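Long-range contact in MSM0271 protein (Mycobacterium smegmatis, PDB 5SUH), which forms double-ringed trimeric tiles in the shell of a bacterial microcompartment, and probably takes part in molecular transport across that shell: residues Glu40-Gln45 and Glu65-Val70. Sequence-based numbering, arbitrary orientation.
Sequences EDLQRQ and EHALIV
The side chains of His66 and Glu40 run alongside each other in the same direction in the first of two circularly permuted BMC repeats, where the chain leaves strand 32-39 beside its antiparallel neighbour 66-73. Their pairing illustrates how a side chain can supply one bond between two strands where one of them leaves the sheet. Val39 and Ala67 are joined by a backbone hydrogen bond; just beyond it the imidazole of His66 accepts the amide of Asp41, N to ND1 3.0 Å, with a nearly straight N-H...N angle of 167°. The donor sits 28° out of the ring plane. With CG beside its own backbone N, the ring swings toward the departing chain. Because ND1 is the acceptor, a proton on a neutral ring would probably sit on NE2. Glu40 CG approaches ND1 obliquely at 3.7 Å, and its extended chain carries the carboxylate past the ring, their planes 64° apart. Leu113 of helix 113-127 packs against both side chains. One residue further on, Leu42 N donates to Glu65 O at 2.9 Å, and Leu42 sends CD1 to within 4.4 Å of Ala67 CB. Gln43, at the N-cap position of helix 44-49, folds back over the turn: its NE2 donates a hydrogen bond to Asp41 O at 3.0 Å from above the carbonyl plane, and a weak one to Asp41 OD2 at 3.4 Å.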
ATOM      1  N   GLU A  40      -4.874  31.418  10.394  1.00 57.89           N
ATOM      2  CA  GLU A  40      -3.801  32.400  10.405  1.00 55.08           C
ATOM      3  C   GLU A  40      -2.656  31.942  11.329  1.00 60.60           C
ATOM      4  O   GLU A  40      -2.893  31.285  12.352  1.00 59.35           O
ATOM      5  CB  GLU A  40      -4.400  33.757  10.816  1.00 54.04           C
ATOM      6  CG  GLU A  40      -3.436  34.924  11.039  1.00 82.54           C
ATOM      7  CD  GLU A  40      -4.152  36.205  11.519  1.00 88.03           C
ATOM      8  OE1 GLU A  40      -5.402  36.228  11.538  1.00 87.20           O
ATOM      9  OE2 GLU A  40      -3.463  37.181  11.889  1.00 88.98           O
ATOM     10  N   ASP A  41      -1.416  32.214  10.909  1.00 57.13           N
ATOM     11  CA  ASP A  41      -0.199  31.871  11.665  1.00 49.63           C
ATOM     12  C   ASP A  41      -0.068  30.369  12.058  1.00 57.10           C
ATOM     13  O   ASP A  41      -0.352  30.010  13.200  1.00 59.08           O
ATOM     14  CB  ASP A  41      -0.114  32.759  12.924  1.00 55.38           C
ATOM     15  CG  ASP A  41       1.221  32.602  13.670  1.00 75.87           C
ATOM     16  OD1 ASP A  41       2.259  32.388  13.008  1.00 74.82           O
ATOM     17  OD2 ASP A  41       1.231  32.653  14.924  1.00 83.40           O
ATOM     18  N   LEU A  42       0.382  29.503  11.142  1.00 55.32           N
ATOM     19  CA  LEU A  42       0.492  28.050  11.432  1.00 61.90           C
ATOM     20  C   LEU A  42       1.523  27.686  12.518  1.00 59.42           C
ATOM     21  O   LEU A  42       2.673  28.120  12.465  1.00 57.20           O
ATOM     22  CB  LEU A  42       0.818  27.260  10.151  1.00 51.23           C
ATOM     23  CG  LEU A  42      -0.311  27.235   9.108  1.00 49.98           C
ATOM     24  CD1 LEU A  42       0.171  26.603   7.830  1.00 40.08           C
ATOM     25  CD2 LEU A  42      -1.540  26.501   9.634  1.00 44.73           C
ATOM     26  N   GLN A  43       1.110  26.878  13.497  1.00 51.88           N
ATOM     27  CA  GLN A  43       2.042  26.416  14.529  1.00 51.34           C
ATOM     28  C   GLN A  43       2.912  25.249  13.997  1.00 47.24           C
ATOM     29  O   GLN A  43       2.506  24.548  13.080  1.00 45.55           O
ATOM     30  CB  GLN A  43       1.275  26.026  15.809  1.00 47.22           C
ATOM     31  CG  GLN A  43       0.368  27.101  16.339  1.00 49.21           C
ATOM     32  CD  GLN A  43       1.106  28.397  16.687  1.00 48.96           C
ATOM     33  OE1 GLN A  43       1.874  28.458  17.643  1.00 60.05           O
ATOM     34  NE2 GLN A  43       0.866  29.440  15.901  1.00 54.83           N
ATOM     35  N   ARG A  44       4.098  25.028  14.565  1.00 53.95           N
ATOM     36  CA  ARG A  44       5.060  24.153  13.871  1.00 65.94           C
ATOM     37  C   ARG A  44       4.704  22.655  13.834  1.00 69.78           C
ATOM     38  O   ARG A  44       4.982  21.995  12.833  1.00 72.83           O
ATOM     39  CB  ARG A  44       6.458  24.349  14.455  1.00 59.58           C
ATOM     40  CG  ARG A  44       6.691  23.713  15.785  1.00 60.87           C
ATOM     41  CD  ARG A  44       8.135  23.912  16.194  1.00 65.31           C
ATOM     42  NE  ARG A  44       8.440  23.212  17.438  1.00 77.67           N
ATOM     43  CZ  ARG A  44       9.612  23.268  18.061  1.00 81.91           C
ATOM     44  NH1 ARG A  44      10.608  23.998  17.561  1.00 66.96           N
ATOM     45  NH2 ARG A  44       9.783  22.585  19.183  1.00 87.92           N
ATOM     46  N   GLN A  45       4.062  22.119  14.872  1.00 67.37           N
ATOM     47  CA  GLN A  45       3.653  20.711  14.830  1.00 62.04           C
ATOM     48  C   GLN A  45       2.569  20.482  13.817  1.00 56.25           C
ATOM     49  O   GLN A  45       2.526  19.453  13.131  1.00 57.45           O
ATOM     50  CB  GLN A  45       3.130  20.233  16.163  1.00 53.84           C
ATOM     51  CG  GLN A  45       4.140  19.759  17.096  1.00 65.03           C
ATOM     52  CD  GLN A  45       3.509  18.996  18.226  1.00 69.26           C
ATOM     53  OE1 GLN A  45       3.197  17.805  18.092  1.00 63.69           O
ATOM     54  NE2 GLN A  45       3.320  19.672  19.356  1.00 79.76           N
ATOM     55  N   GLU A  65       3.452  30.640   8.322  1.00 52.13           N
ATOM     56  CA  GLU A  65       2.719  30.906   7.077  1.00 52.02           C
ATOM     57  C   GLU A  65       1.191  30.898   7.323  1.00 55.21           C
ATOM     58  O   GLU A  65       0.748  30.623   8.443  1.00 53.23           O
ATOM     59  CB  GLU A  65       3.122  29.877   5.990  1.00 48.73           C
ATOM     60  CG  GLU A  65       4.556  30.087   5.469  1.00 57.51           C
ATOM     61  CD  GLU A  65       4.968  29.191   4.293  1.00 59.53           C
ATOM     62  OE1 GLU A  65       4.420  28.090   4.117  1.00 58.72           O
ATOM     63  OE2 GLU A  65       5.844  29.619   3.515  1.00 66.15           O
ATOM     64  N   HIS A  66       0.395  31.246   6.311  1.00 44.44           N
ATOM     65  CA  HIS A  66      -1.063  31.310   6.483  1.00 46.15           C
ATOM     66  C   HIS A  66      -1.815  30.422   5.469  1.00 44.34           C
ATOM     67  O   HIS A  66      -1.382  30.265   4.325  1.00 42.92           O
ATOM     68  CB  HIS A  66      -1.561  32.762   6.397  1.00 50.72           C
ATOM     69  CG  HIS A  66      -0.749  33.735   7.198  1.00 65.82           C
ATOM     70  ND1 HIS A  66      -0.945  33.940   8.548  1.00 73.33           N
ATOM     71  CD2 HIS A  66       0.240  34.590   6.835  1.00 61.19           C
ATOM     72  CE1 HIS A  66      -0.098  34.856   8.988  1.00 56.51           C
ATOM     73  NE2 HIS A  66       0.630  35.266   7.965  1.00 57.21           N
ATOM     74  N   ALA A  67      -2.952  29.859   5.881  1.00 47.18           N
ATOM     75  CA  ALA A  67      -3.686  28.921   5.024  1.00 50.78           C
ATOM     76  C   ALA A  67      -5.170  29.233   4.818  1.00 56.95           C
ATOM     77  O   ALA A  67      -5.832  29.836   5.680  1.00 56.10           O
ATOM     78  CB  ALA A  67      -3.556  27.514   5.582  1.00 43.30           C
ATOM     79  N   LEU A  68      -5.679  28.828   3.654  1.00 48.15           N
ATOM     80  CA  LEU A  68      -7.114  28.832   3.399  1.00 47.43           C
ATOM     81  C   LEU A  68      -7.588  27.395   3.242  1.00 52.33           C
ATOM     82  O   LEU A  68      -7.017  26.650   2.433  1.00 49.83           O
ATOM     83  CB  LEU A  68      -7.456  29.628   2.140  1.00 48.69           C
ATOM     84  CG  LEU A  68      -8.953  29.575   1.817  1.00 56.20           C
ATOM     85  CD1 LEU A  68      -9.758  30.431   2.816  1.00 42.43           C
ATOM     86  CD2 LEU A  68      -9.220  29.996   0.395  1.00 52.20           C
ATOM     87  N   ILE A  69      -8.608  26.993   4.006  1.00 51.92           N
ATOM     88  CA  ILE A  69      -9.138  25.627   3.906  1.00 43.64           C
ATOM     89  C   ILE A  69     -10.583  25.654   3.421  1.00 56.67           C
ATOM     90  O   ILE A  69     -11.403  26.434   3.925  1.00 56.41           O
ATOM     91  CB  ILE A  69      -9.091  24.861   5.238  1.00 53.26           C
ATOM     92  CG1 ILE A  69      -9.883  25.602   6.344  1.00 72.58           C
ATOM     93  CG2 ILE A  69      -7.653  24.621   5.650  1.00 42.83           C
ATOM     94  CD1 ILE A  69     -10.084  24.803   7.651  1.00 62.41           C
ATOM     95  N   VAL A  70     -10.892  24.836   2.411  1.00 57.81           N
ATOM     96  CA  VAL A  70     -12.241  24.804   1.850  1.00 45.79           C
ATOM     97  C   VAL A  70     -12.735  23.364   1.643  1.00 51.12           C
ATOM     98  O   VAL A  70     -12.031  22.523   1.041  1.00 54.24           O
ATOM     99  CB  VAL A  70     -12.305  25.567   0.496  1.00 52.25           C
ATOM    100  CG1 VAL A  70     -13.710  25.521  -0.087  1.00 44.94           C
ATOM    101  CG2 VAL A  70     -11.797  27.016   0.636  1.00 42.99           C
TER